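Local coordinates for CRISPR-associated endonuclease Cas1 (Thermotoga maritima, PDB 4XTK), which probably acts as a metal-dependent double-stranded DNA endonuclease in CRISPR adaptive immunity, working as a homodimer together with Cas2, at residues Met8-Leu13 against Asp44-Gly49; Gly17-Lys22 against Val51-Arg56; Glu98-Gln103 against Pro215-Leu220; Phe175-Arg180 against Phe188-Ile193; Thr202-Leu207 against Ser303-Glu308. All coordinates share one frame; numbering follows the deposited sequence.

Contact 1 (Met8-Leu13 against Asp44-Gly49); sequences MESVYL and DIKVFG
Strands 9-13 and 44-47 run parallel, their axes approaching to 4.7 Å at an angle of 20°, with Val11 beside Ile45 and Leu13 beside Val47. The ladder bonds are straight: Lys46 N gives to Val11 O at 2.7 Å, and Leu13 N to Lys46 O at 2.8 Å. Past the strand end, Leu13 O takes the N-H of Phe48. One face of the sheet carries Ser10, Asp44, Tyr12 and Lys46. Lys46, extended as far as CE, lies alongside Tyr12, and its CD sits over the ring face, toward the rim, 3.7 Å from the ring centroid, a CH-pi contact. Beyond CD the chain bends at chi4, and NZ forms a salt bridge with Asp44 OD2 at 3.0 Å. Ser10 OG donates to Asp44 OD1 from above the carboxylate plane. On the other face Leu13 CD1 meets Ile45 CG2 at 4.2 Å. Strand 68-71 continues the sheet on the far edge of 42-47. This is parallel pairing within the mixed sheet of the N-terminal beta domain of Cas1.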
# COMPACT_ATOMS: atom_id res chain seq x y z
N MET E 8 -18.04 7.70 8.09
CA MET E 8 -18.36 7.36 6.72
C MET E 8 -18.38 5.85 6.55
O MET E 8 -18.20 5.09 7.50
CB MET E 8 -17.39 8.03 5.76
CG MET E 8 -17.55 9.53 5.70
SD MET E 8 -16.67 10.26 4.32
CE MET E 8 -17.69 9.74 2.95
N GLU E 9 -18.62 5.40 5.32
CA GLU E 9 -18.99 4.02 5.13
C GLU E 9 -18.05 3.29 4.18
O GLU E 9 -17.57 3.85 3.20
CB GLU E 9 -20.44 3.95 4.62
CG GLU E 9 -21.23 2.77 5.14
CD GLU E 9 -22.48 2.49 4.33
OE1 GLU E 9 -22.91 3.41 3.60
OE2 GLU E 9 -23.03 1.38 4.45
N SER E 10 -17.79 2.03 4.50
CA SER E 10 -17.01 1.17 3.62
C SER E 10 -17.96 0.19 2.94
O SER E 10 -18.58 -0.64 3.59
CB SER E 10 -15.94 0.42 4.41
OG SER E 10 -14.95 -0.12 3.56
N VAL E 11 -18.09 0.31 1.62
CA VAL E 11 -18.99 -0.56 0.87
C VAL E 11 -18.30 -1.86 0.49
O VAL E 11 -17.28 -1.86 -0.19
CB VAL E 11 -19.51 0.13 -0.41
CG1 VAL E 11 -20.35 -0.84 -1.23
CG2 VAL E 11 -20.32 1.36 -0.06
N TYR E 12 -18.87 -2.97 0.95
CA TYR E 12 -18.38 -4.30 0.58
C TYR E 12 -19.22 -4.88 -0.55
O TYR E 12 -20.41 -5.17 -0.36
CB TYR E 12 -18.40 -5.24 1.79
CG TYR E 12 -17.28 -5.02 2.78
CD1 TYR E 12 -17.23 -3.88 3.57
CD2 TYR E 12 -16.26 -5.96 2.92
CE1 TYR E 12 -16.21 -3.68 4.47
CE2 TYR E 12 -15.23 -5.76 3.82
CZ TYR E 12 -15.21 -4.62 4.60
OH TYR E 12 -14.19 -4.42 5.49
N LEU E 13 -18.62 -5.05 -1.72
CA LEU E 13 -19.30 -5.69 -2.83
C LEU E 13 -18.84 -7.12 -3.02
O LEU E 13 -17.72 -7.36 -3.47
CB LEU E 13 -19.07 -4.92 -4.13
CG LEU E 13 -19.72 -3.55 -4.23
CD1 LEU E 13 -19.44 -2.98 -5.60
CD2 LEU E 13 -21.21 -3.68 -3.99
N ASP E 44 -14.92 4.51 0.98
CA ASP E 44 -14.23 3.60 0.07
C ASP E 44 -15.06 2.38 -0.31
O ASP E 44 -16.04 2.04 0.35
CB ASP E 44 -12.90 3.14 0.68
CG ASP E 44 -13.10 2.24 1.87
OD1 ASP E 44 -13.89 2.60 2.76
OD2 ASP E 44 -12.47 1.16 1.90
N ILE E 45 -14.64 1.70 -1.38
CA ILE E 45 -15.31 0.49 -1.85
C ILE E 45 -14.37 -0.71 -1.89
O ILE E 45 -13.27 -0.64 -2.44
CB ILE E 45 -15.91 0.70 -3.25
CG1 ILE E 45 -16.90 1.87 -3.24
CG2 ILE E 45 -16.59 -0.56 -3.73
CD1 ILE E 45 -17.27 2.37 -4.62
N LYS E 46 -14.80 -1.82 -1.31
CA LYS E 46 -14.05 -3.07 -1.34
C LYS E 46 -14.73 -4.14 -2.21
O LYS E 46 -15.82 -4.62 -1.88
CB LYS E 46 -13.85 -3.61 0.08
CG LYS E 46 -13.03 -2.72 1.00
CD LYS E 46 -13.10 -3.26 2.43
CE LYS E 46 -12.48 -2.33 3.46
NZ LYS E 46 -11.38 -1.48 2.92
N VAL E 47 -14.08 -4.51 -3.30
CA VAL E 47 -14.65 -5.43 -4.29
C VAL E 47 -14.12 -6.86 -4.16
O VAL E 47 -12.95 -7.12 -4.41
CB VAL E 47 -14.35 -4.94 -5.72
CG1 VAL E 47 -14.85 -5.96 -6.74
CG2 VAL E 47 -14.98 -3.59 -5.95
N PHE E 48 -14.98 -7.77 -3.71
CA PHE E 48 -14.61 -9.19 -3.67
C PHE E 48 -15.11 -10.02 -4.85
O PHE E 48 -14.69 -11.17 -5.04
CB PHE E 48 -15.12 -9.80 -2.37
CG PHE E 48 -14.48 -9.21 -1.15
CD1 PHE E 48 -14.97 -8.05 -0.59
CD2 PHE E 48 -13.38 -9.83 -0.58
CE1 PHE E 48 -14.38 -7.52 0.53
CE2 PHE E 48 -12.79 -9.29 0.54
CZ PHE E 48 -13.29 -8.14 1.10
N GLY E 49 -15.99 -9.45 -5.66
CA GLY E 49 -16.59 -10.20 -6.74
C GLY E 49 -15.78 -10.04 -8.00
O GLY E 49 -14.76 -9.35 -8.01

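Contact 2 (Gly17-Lys22 against Val51-Arg56); sequences GTLKRK and VDLNKR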
# COMPACT_ATOMS: atom_id res chain seq x y z
N GLY E 17 -20.48 -8.59 -11.35
CA GLY E 17 -21.26 -7.79 -12.27
C GLY E 17 -20.45 -6.66 -12.87
O GLY E 17 -19.22 -6.71 -12.88
N THR E 18 -21.14 -5.65 -13.38
CA THR E 18 -20.47 -4.52 -13.99
C THR E 18 -20.64 -3.25 -13.17
O THR E 18 -21.76 -2.86 -12.86
CB THR E 18 -20.98 -4.25 -15.42
OG1 THR E 18 -20.85 -5.43 -16.22
CG2 THR E 18 -20.19 -3.12 -16.05
N LEU E 19 -19.52 -2.63 -12.81
CA LEU E 19 -19.55 -1.34 -12.13
C LEU E 19 -19.72 -0.21 -13.14
O LEU E 19 -18.93 -0.08 -14.07
CB LEU E 19 -18.27 -1.14 -11.31
CG LEU E 19 -18.09 -2.07 -10.11
CD1 LEU E 19 -16.70 -1.92 -9.50
CD2 LEU E 19 -19.16 -1.79 -9.07
N LYS E 20 -20.75 0.60 -12.95
CA LYS E 20 -21.05 1.68 -13.88
C LYS E 20 -21.53 2.94 -13.18
O LYS E 20 -22.09 2.88 -12.08
CB LYS E 20 -22.10 1.22 -14.90
N ARG E 21 -21.30 4.08 -13.83
CA ARG E 21 -21.80 5.36 -13.37
C ARG E 21 -23.04 5.74 -14.17
O ARG E 21 -23.02 5.71 -15.39
CB ARG E 21 -20.71 6.44 -13.52
CG ARG E 21 -21.23 7.87 -13.55
CD ARG E 21 -20.20 8.81 -14.18
NE ARG E 21 -20.39 10.20 -13.78
CZ ARG E 21 -21.28 11.03 -14.31
NH1 ARG E 21 -21.37 12.28 -13.87
NH2 ARG E 21 -22.10 10.61 -15.26
N LYS E 22 -24.12 6.08 -13.47
CA LYS E 22 -25.33 6.53 -14.16
C LYS E 22 -25.70 7.95 -13.72
O LYS E 22 -25.47 8.92 -14.46
CB LYS E 22 -26.50 5.58 -13.87
N VAL E 51 -15.70 -8.16 -11.21
CA VAL E 51 -16.37 -6.97 -11.73
C VAL E 51 -15.75 -6.46 -13.02
O VAL E 51 -14.55 -6.58 -13.25
CB VAL E 51 -16.37 -5.82 -10.70
CG1 VAL E 51 -17.16 -6.20 -9.47
CG2 VAL E 51 -14.95 -5.42 -10.34
N ASP E 52 -16.60 -5.89 -13.87
CA ASP E 52 -16.15 -5.12 -15.03
C ASP E 52 -16.31 -3.64 -14.73
O ASP E 52 -17.27 -3.23 -14.07
CB ASP E 52 -16.93 -5.49 -16.29
CG ASP E 52 -16.78 -6.95 -16.66
OD1 ASP E 52 -15.91 -7.63 -16.08
OD2 ASP E 52 -17.53 -7.42 -17.54
N LEU E 53 -15.38 -2.83 -15.21
CA LEU E 53 -15.49 -1.38 -15.11
C LEU E 53 -14.69 -0.72 -16.22
O LEU E 53 -13.86 -1.36 -16.86
CB LEU E 53 -15.03 -0.89 -13.73
CG LEU E 53 -13.65 -1.26 -13.16
CD1 LEU E 53 -12.58 -0.28 -13.61
CD2 LEU E 53 -13.70 -1.33 -11.64
N ASN E 54 -14.97 0.55 -16.48
CA ASN E 54 -14.18 1.31 -17.43
C ASN E 54 -13.55 2.54 -16.79
O ASN E 54 -13.71 2.78 -15.59
CB ASN E 54 -15.03 1.72 -18.64
CG ASN E 54 -16.33 2.39 -18.25
OD1 ASN E 54 -16.48 2.91 -17.15
ND2 ASN E 54 -17.29 2.37 -19.17
N LYS E 55 -12.82 3.31 -17.59
CA LYS E 55 -12.12 4.48 -17.08
C LYS E 55 -13.10 5.57 -16.63
O LYS E 55 -12.80 6.33 -15.70
CB LYS E 55 -11.16 5.03 -18.13
CG LYS E 55 -10.26 6.13 -17.61
CD LYS E 55 -9.31 6.61 -18.69
CE LYS E 55 -10.00 7.58 -19.63
NZ LYS E 55 -9.04 8.05 -20.66
N ARG E 56 -14.25 5.65 -17.28
CA ARG E 56 -15.25 6.66 -16.94
C ARG E 56 -15.78 6.45 -15.52
O ARG E 56 -16.08 7.42 -14.81
CB ARG E 56 -16.41 6.64 -17.93
CG ARG E 56 -17.54 7.60 -17.57
CD ARG E 56 -18.74 7.48 -18.50
NE ARG E 56 -18.97 8.70 -19.27
CZ ARG E 56 -19.72 9.71 -18.85
NH1 ARG E 56 -20.32 9.66 -17.67
NH2 ARG E 56 -19.88 10.79 -19.62
O HOH W 1 -19.37 3.97 -16.13
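Strands 17-21 and 51-54 pair in parallel over a short length, with Gly17 beside Val51 and Thr18 beside Asp52. Asp52 grips the neighbouring strand through both backbone polar atoms. Its N gives to Gly17 O at 2.9 Å, and its O receives Leu19 N nearly along the C=O axis.

Leu19 carries the apolar side of the contact. Its CB lies near Asp52 O and Leu53 CB. With chi1 at -67°, CG stands anti to the carbonyl carbon and approaches Val51 CB. The CD1 branch meets two side chains of the other strand, 3.7 Å from Leu53 CD2 and 4.0 Å from Val51 CG2. Its other branch, CD2, packs on Leu13 of the adjoining sheet.

Farther along, the strands separate and a water joins them. It accepts from Arg21 N and donates to Asn54 OD1. The same OD1 caps Phe57 N at the start of helix 55-63. Arg21 extends toward Arg56, and their guanidinium planes stand 69° apart. Arg21 NH2 lies at the edge of the Arg56 group, near NH1, with no hydrogen bond between these two donors.

Residues Asp52 to Asn54 also pair antiparallel with a strand of the second subunit. Two backbone hydrogen bonds and an apolar patch of Leu19, Val51 and Leu53 thus join the strands beside the dimer interface, and the two like charges at the end would probably repel each other.

Contact 3 (Glu98-Gln103 against Pro215-Leu220); sequences EHYINQ and PRIGYL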
# COMPACT_ATOMS: atom_id res chain seq x y z
N GLU E 98 4.16 5.40 16.24
CA GLU E 98 4.10 6.08 17.52
C GLU E 98 3.83 5.09 18.67
O GLU E 98 4.46 5.23 19.71
CB GLU E 98 3.04 7.18 17.49
CG GLU E 98 2.68 7.75 18.86
CD GLU E 98 1.38 8.53 18.84
OE1 GLU E 98 1.05 9.13 17.79
OE2 GLU E 98 0.67 8.53 19.87
N HIS E 99 2.99 4.06 18.54
CA HIS E 99 2.91 3.24 19.75
C HIS E 99 4.02 2.19 19.78
O HIS E 99 4.19 1.50 20.78
CB HIS E 99 1.57 2.54 20.00
CG HIS E 99 0.39 3.46 19.99
ND1 HIS E 99 0.49 4.80 20.28
CD2 HIS E 99 -0.93 3.17 20.12
CE1 HIS E 99 -0.71 5.33 20.31
NE2 HIS E 99 -1.60 4.35 20.23
N TYR E 100 4.78 2.06 18.69
CA TYR E 100 5.90 1.15 18.75
C TYR E 100 7.15 1.76 19.42
O TYR E 100 7.78 1.11 20.26
CB TYR E 100 6.26 0.67 17.36
CG TYR E 100 7.31 -0.42 17.37
CD1 TYR E 100 6.96 -1.75 17.57
CD2 TYR E 100 8.66 -0.11 17.21
CE1 TYR E 100 7.92 -2.74 17.59
CE2 TYR E 100 9.63 -1.10 17.23
CZ TYR E 100 9.25 -2.41 17.42
OH TYR E 100 10.20 -3.40 17.44
N ILE E 101 7.52 2.99 19.07
CA ILE E 101 8.78 3.56 19.53
C ILE E 101 8.67 4.06 20.97
O ILE E 101 9.68 4.32 21.63
CB ILE E 101 9.25 4.72 18.64
CG1 ILE E 101 8.31 5.92 18.79
CG2 ILE E 101 9.35 4.27 17.19
CD1 ILE E 101 8.74 7.13 18.00
N ASN E 102 7.45 4.19 21.45
CA ASN E 102 7.19 4.48 22.85
C ASN E 102 7.05 3.17 23.60
O ASN E 102 6.08 2.44 23.38
CB ASN E 102 5.93 5.32 23.01
CG ASN E 102 5.67 5.74 24.44
OD1 ASN E 102 5.44 4.90 25.31
ND2 ASN E 102 5.69 7.04 24.69
N GLN E 103 8.00 2.87 24.48
CA GLN E 103 8.06 1.54 25.09
C GLN E 103 6.85 1.26 25.97
O GLN E 103 6.43 0.11 26.11
CB GLN E 103 9.34 1.39 25.91
N PRO E 215 0.21 -4.06 8.41
CA PRO E 215 0.70 -5.37 8.87
C PRO E 215 2.21 -5.41 9.13
O PRO E 215 2.67 -6.35 9.78
CB PRO E 215 0.34 -6.29 7.71
CG PRO E 215 0.38 -5.41 6.52
CD PRO E 215 -0.13 -4.08 6.98
N ARG E 216 2.95 -4.42 8.64
CA ARG E 216 4.41 -4.45 8.76
C ARG E 216 4.93 -3.99 10.12
O ARG E 216 6.10 -4.17 10.42
CB ARG E 216 5.04 -3.61 7.66
CG ARG E 216 4.90 -4.27 6.31
CD ARG E 216 5.21 -3.33 5.17
NE ARG E 216 4.27 -2.22 5.11
CZ ARG E 216 4.17 -1.42 4.06
NH1 ARG E 216 4.94 -1.62 3.00
NH2 ARG E 216 3.30 -0.41 4.06
N ILE E 217 4.06 -3.43 10.94
CA ILE E 217 4.46 -3.05 12.29
C ILE E 217 3.73 -3.88 13.33
O ILE E 217 2.52 -3.76 13.48
CB ILE E 217 4.21 -1.55 12.57
CG1 ILE E 217 5.03 -0.69 11.61
CG2 ILE E 217 4.55 -1.21 14.00
CD1 ILE E 217 4.80 0.79 11.77
N GLY E 218 4.47 -4.73 14.04
CA GLY E 218 3.94 -5.48 15.17
C GLY E 218 4.41 -4.96 16.52
O GLY E 218 5.13 -3.97 16.60
N TYR E 219 4.01 -5.63 17.60
CA TYR E 219 4.23 -5.14 18.96
C TYR E 219 4.87 -6.19 19.86
O TYR E 219 5.95 -5.95 20.42
CB TYR E 219 2.92 -4.62 19.54
CG TYR E 219 2.45 -3.44 18.73
CD1 TYR E 219 3.05 -2.19 18.89
CD2 TYR E 219 1.48 -3.58 17.75
CE1 TYR E 219 2.66 -1.11 18.12
CE2 TYR E 219 1.08 -2.50 16.98
CZ TYR E 219 1.67 -1.27 17.17
OH TYR E 219 1.28 -0.20 16.41
N LEU E 220 4.19 -7.32 20.05
CA LEU E 220 4.79 -8.44 20.75
C LEU E 220 6.03 -8.93 20.00
O LEU E 220 7.09 -9.14 20.60
CB LEU E 220 3.78 -9.59 20.92
CG LEU E 220 4.33 -10.76 21.74
CD1 LEU E 220 4.80 -10.28 23.10
CD2 LEU E 220 3.33 -11.92 21.86
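Tyr100 holds CG anti to its backbone N (chi1 -173°), while Tyr219 holds CG beside its own (chi1 -64°), and the two side chains cross obliquely. The Tyr219 ring thereby turns its edge to helix 93-101. Its CE1 lies 3.9 Å from Tyr100 N, with that nitrogen in the ring plane, and 4.1 Å from Tyr100 CB. The same atom meets the backbone of His99. Tyr100 in turn brings its ring edge to the loop: CD1 is 3.0 Å from Gly218 O, close to the ring plane. Tyr100 CB also packs against Ile217 CG2 at 4.2 Å. Both phenol groups find partners beyond the two segments. Tyr100 OH is hydrogen-bonded to Thr223 N, and Tyr219 OH to Gln96 O. Gly218 lies about 5 Å from the side chain of His221, a manganese ligand by similarity. No hydrogen bond joins the segments. Aromatic edges thus fit against backbone, and the outside bonds of both hydroxyls would limit ring movement in a loop leading into His221.

Contact 4 (Phe175-Arg180 against Phe188-Ile193); sequences FRIEKR and FANTLI
Arg180 NH1 makes two hydrogen bonds across the contact, one to Asn190 OD1 at 2.8 Å and a weak one to Asn190 O at 3.3 Å. The loop 175-180 here packs on the first turns of helix 188-208, in the helical part of Cas1. NH1 lies in the carbonyl plane, on a lone pair of OD1, and the CB, CG and CD of the same arginine line that oxygen. Guanidinium and amide are nearly coplanar, 24° apart. Arg180 NH2 reaches Ser194 OG. At the other end of the amide, ND2 bonds Asn187 OD1 and, weakly, Ile177 O. A water links Arg176 O to Ala189 N, joining the loop to the helix start. Nearby, Phe188 CD2 stands 3.7 Å above one face of the Phe175 ring, toward its rim, and the ring planes meet obliquely at 33°. Ala189 CB touches Phe175 O at 3.2 Å. Ile193 CG2 sits over the centre of the Arg180 guanidinium, 3.6 Å from CZ.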
# COMPACT_ATOMS: atom_id res chain seq x y z
N PHE E 175 1.82 -39.33 16.76
CA PHE E 175 1.24 -38.01 16.51
C PHE E 175 1.34 -37.01 17.65
O PHE E 175 0.74 -35.94 17.58
CB PHE E 175 -0.21 -38.19 16.08
CG PHE E 175 -0.35 -38.74 14.70
CD1 PHE E 175 -0.34 -40.11 14.49
CD2 PHE E 175 -0.42 -37.90 13.61
CE1 PHE E 175 -0.43 -40.63 13.22
CE2 PHE E 175 -0.52 -38.41 12.33
CZ PHE E 175 -0.53 -39.77 12.13
N ARG E 176 2.04 -37.35 18.73
CA ARG E 176 2.26 -36.39 19.81
C ARG E 176 3.26 -35.31 19.40
O ARG E 176 4.20 -35.57 18.64
CB ARG E 176 2.74 -37.08 21.09
CG ARG E 176 1.71 -38.04 21.66
CD ARG E 176 2.02 -38.47 23.07
NE ARG E 176 0.86 -39.14 23.66
CZ ARG E 176 0.60 -39.18 24.96
NH1 ARG E 176 1.43 -38.58 25.82
NH2 ARG E 176 -0.48 -39.80 25.40
N ILE E 177 3.04 -34.09 19.89
CA ILE E 177 3.92 -32.97 19.59
C ILE E 177 5.30 -33.17 20.20
O ILE E 177 6.30 -32.73 19.64
CB ILE E 177 3.33 -31.65 20.12
CG1 ILE E 177 1.89 -31.48 19.63
CG2 ILE E 177 4.20 -30.46 19.73
CD1 ILE E 177 1.12 -30.40 20.35
N GLU E 178 5.34 -33.88 21.33
CA GLU E 178 6.54 -33.98 22.15
C GLU E 178 6.95 -32.56 22.55
O GLU E 178 6.24 -31.89 23.30
CB GLU E 178 7.66 -34.71 21.41
CG GLU E 178 7.36 -36.16 21.10
CD GLU E 178 7.07 -36.99 22.34
OE1 GLU E 178 7.88 -36.95 23.29
OE2 GLU E 178 6.03 -37.70 22.36
N LYS E 179 8.10 -32.12 22.06
CA LYS E 179 8.54 -30.75 22.28
C LYS E 179 8.34 -29.89 21.03
O LYS E 179 8.73 -30.30 19.94
CB LYS E 179 10.01 -30.76 22.71
CG LYS E 179 10.62 -29.45 23.14
CD LYS E 179 12.06 -29.73 23.58
CE LYS E 179 12.79 -28.50 24.11
NZ LYS E 179 12.26 -28.04 25.42
N ARG E 180 7.70 -28.73 21.16
CA ARG E 180 7.70 -27.73 20.08
C ARG E 180 8.45 -26.47 20.48
O ARG E 180 8.06 -25.77 21.42
CB ARG E 180 6.29 -27.34 19.65
CG ARG E 180 6.31 -26.30 18.51
CD ARG E 180 4.97 -26.15 17.82
NE ARG E 180 5.03 -25.28 16.64
CZ ARG E 180 5.15 -25.71 15.39
NH1 ARG E 180 5.24 -27.01 15.14
NH2 ARG E 180 5.19 -24.84 14.38
N PHE E 188 5.15 -35.85 12.76
CA PHE E 188 3.84 -35.61 12.17
C PHE E 188 3.18 -34.36 12.74
O PHE E 188 2.78 -33.47 12.00
CB PHE E 188 2.94 -36.82 12.38
CG PHE E 188 3.41 -38.06 11.67
CD1 PHE E 188 4.07 -37.96 10.45
CD2 PHE E 188 3.19 -39.31 12.21
CE1 PHE E 188 4.49 -39.10 9.79
CE2 PHE E 188 3.62 -40.45 11.56
CZ PHE E 188 4.27 -40.34 10.35
N ALA E 189 3.09 -34.29 14.07
CA ALA E 189 2.34 -33.24 14.75
C ALA E 189 2.88 -31.84 14.44
O ALA E 189 2.10 -30.93 14.17
CB ALA E 189 2.34 -33.48 16.25
N ASN E 190 4.20 -31.67 14.47
CA ASN E 190 4.77 -30.36 14.20
C ASN E 190 4.64 -29.96 12.72
O ASN E 190 4.61 -28.77 12.40
CB ASN E 190 6.23 -30.30 14.64
CG ASN E 190 6.38 -30.21 16.14
OD1 ASN E 190 6.00 -29.21 16.75
ND2 ASN E 190 6.93 -31.25 16.76
N THR E 191 4.57 -30.94 11.84
CA THR E 191 4.31 -30.66 10.43
C THR E 191 2.91 -30.06 10.27
O THR E 191 2.69 -29.16 9.47
CB THR E 191 4.42 -31.92 9.56
OG1 THR E 191 5.76 -32.42 9.64
CG2 THR E 191 4.08 -31.61 8.11
N LEU E 192 1.97 -30.58 11.05
CA LEU E 192 0.60 -30.09 11.03
C LEU E 192 0.47 -28.72 11.68
O LEU E 192 -0.11 -27.80 11.09
CB LEU E 192 -0.33 -31.09 11.72
CG LEU E 192 -0.59 -32.38 10.94
CD1 LEU E 192 -1.32 -33.37 11.81
CD2 LEU E 192 -1.38 -32.09 9.67
N ILE E 193 1.01 -28.58 12.89
CA ILE E 193 0.95 -27.32 13.61
C ILE E 193 1.59 -26.20 12.78
O ILE E 193 1.02 -25.11 12.65
CB ILE E 193 1.65 -27.41 14.98
CG1 ILE E 193 1.02 -28.51 15.83
CG2 ILE E 193 1.59 -26.07 15.71
CD1 ILE E 193 -0.44 -28.29 16.12
O HOH W 2 4.37 -36.10 15.87

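Contact 5 (Thr202-Leu207 against Ser303-Glu308); sequences TTVLSL and SLIKME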
# COMPACT_ATOMS: atom_id res chain seq x y z
N THR E 202 -1.61 -16.25 7.29
CA THR E 202 -2.06 -15.70 6.02
C THR E 202 -3.46 -15.14 6.16
O THR E 202 -3.81 -14.12 5.56
CB THR E 202 -2.01 -16.76 4.90
OG1 THR E 202 -0.64 -17.09 4.63
CG2 THR E 202 -2.66 -16.27 3.62
N THR E 203 -4.26 -15.80 6.99
CA THR E 203 -5.64 -15.39 7.18
C THR E 203 -5.71 -14.06 7.88
O THR E 203 -6.41 -13.14 7.43
CB THR E 203 -6.43 -16.43 7.98
OG1 THR E 203 -6.48 -17.66 7.24
CG2 THR E 203 -7.84 -15.94 8.24
N VAL E 204 -4.98 -13.94 8.99
CA VAL E 204 -4.93 -12.69 9.73
C VAL E 204 -4.41 -11.57 8.84
O VAL E 204 -4.93 -10.45 8.87
CB VAL E 204 -4.04 -12.80 10.98
CG1 VAL E 204 -4.05 -11.48 11.74
CG2 VAL E 204 -4.51 -13.94 11.87
N LEU E 205 -3.40 -11.89 8.03
CA LEU E 205 -2.80 -10.92 7.12
C LEU E 205 -3.80 -10.34 6.12
O LEU E 205 -3.86 -9.12 5.92
CB LEU E 205 -1.64 -11.55 6.35
CG LEU E 205 -0.93 -10.60 5.39
CD1 LEU E 205 -0.47 -9.35 6.12
CD2 LEU E 205 0.24 -11.28 4.70
N SER E 206 -4.59 -11.20 5.49
CA SER E 206 -5.54 -10.73 4.50
C SER E 206 -6.62 -9.89 5.17
O SER E 206 -7.13 -8.93 4.58
CB SER E 206 -6.16 -11.90 3.72
OG SER E 206 -7.00 -12.69 4.53
N LEU E 207 -6.97 -10.23 6.41
CA LEU E 207 -7.98 -9.47 7.13
C LEU E 207 -7.45 -8.09 7.55
O LEU E 207 -8.21 -7.12 7.60
CB LEU E 207 -8.47 -10.26 8.35
CG LEU E 207 -9.36 -11.46 8.01
CD1 LEU E 207 -9.85 -12.16 9.26
CD2 LEU E 207 -10.54 -11.07 7.11
N SER E 303 -14.89 -13.53 12.23
CA SER E 303 -15.39 -12.29 12.81
C SER E 303 -14.62 -11.96 14.09
O SER E 303 -14.34 -10.80 14.35
CB SER E 303 -16.88 -12.39 13.09
OG SER E 303 -17.62 -12.28 11.89
N LEU E 304 -14.28 -12.99 14.86
CA LEU E 304 -13.50 -12.79 16.08
C LEU E 304 -12.15 -12.14 15.78
O LEU E 304 -11.70 -11.26 16.52
CB LEU E 304 -13.29 -14.11 16.82
CG LEU E 304 -14.38 -14.56 17.80
CD1 LEU E 304 -13.90 -15.74 18.62
CD2 LEU E 304 -14.81 -13.41 18.71
N ILE E 305 -11.51 -12.59 14.71
CA ILE E 305 -10.24 -12.02 14.29
C ILE E 305 -10.48 -10.58 13.84
O ILE E 305 -9.74 -9.67 14.22
CB ILE E 305 -9.58 -12.84 13.16
CG1 ILE E 305 -9.36 -14.28 13.62
CG2 ILE E 305 -8.26 -12.22 12.74
CD1 ILE E 305 -8.90 -15.20 12.51
N LYS E 306 -11.52 -10.39 13.05
CA LYS E 306 -11.92 -9.06 12.60
C LYS E 306 -12.11 -8.13 13.79
O LYS E 306 -11.65 -6.99 13.77
CB LYS E 306 -13.22 -9.14 11.78
CG LYS E 306 -13.05 -9.56 10.33
CD LYS E 306 -14.42 -9.71 9.66
CE LYS E 306 -14.36 -10.47 8.35
NZ LYS E 306 -15.15 -9.81 7.27
N MET E 307 -12.80 -8.62 14.81
CA MET E 307 -13.13 -7.82 15.98
C MET E 307 -11.89 -7.41 16.76
O MET E 307 -11.79 -6.28 17.25
CB MET E 307 -14.08 -8.58 16.90
CG MET E 307 -15.50 -8.70 16.37
SD MET E 307 -16.58 -9.59 17.50
CE MET E 307 -16.08 -8.86 19.06
N GLU E 308 -10.93 -8.33 16.87
CA GLU E 308 -9.69 -8.07 17.58
C GLU E 308 -8.88 -6.99 16.87
O GLU E 308 -8.25 -6.14 17.51
CB GLU E 308 -8.87 -9.35 17.72
CG GLU E 308 -7.73 -9.24 18.71
CD GLU E 308 -8.20 -8.96 20.12
OE1 GLU E 308 -9.32 -9.39 20.47
OE2 GLU E 308 -7.45 -8.32 20.88
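Leu207 and Ile305 meet first, their side chains crossing at about a right angle. Leu207 CD1 lies 3.8 Å from Ile305 CG2. Val204 CG2 approaches that same methyl at 4.2 Å, so two residues one helical turn apart hold one branch of Ile305. The other leucine branch, CD2, touches Lys306 CE at 4.1 Å. With CG2 anti to its backbone N, Ile305 presents that methyl to Leu207 and Val204. No hydrogen bond crosses the contact. Within helix 188-208, Thr203 O accepts from both Leu207 N and Ser206 OG; the hydroxyl, at 3.0 Å, uses an in-plane lone pair. Thr203 OG1 is tied to Tyr282 OH. The segment axes approach to 10.3 Å and cross at -55°, an oblique packing of two helices. Helix 230-252 touches both partners, with Ile234 on Val204 and Phe238 on Ile305. On helix 301-316, Leu304 packs against strand 289-292 and Phe238.

In the fold
Contacts 1 and 2 belong to the N-terminal beta domain. Their segments alternate along the chain: strands 9-13 and 17-21 pair in order with 42-47 and 51-54, in adjoining sheets. They touch through Leu13 and Leu19, with centres about 14 Å apart. Contacts 3, 4 and 5 lie in the helical part. Contact 4 is nested in the loop closed by contact 3. Contacts 4 and 5 share helix 188-208, with centres about 25 Å apart. Contact 3 touches contact 5 where Pro215 packs on Leu205. The centres of contacts 2 and 4 are about 50 Å apart, on opposite sides of the chain's centre. Contacts 1, 2 and 3 reach the second subunit, so both parts contribute to the dimer.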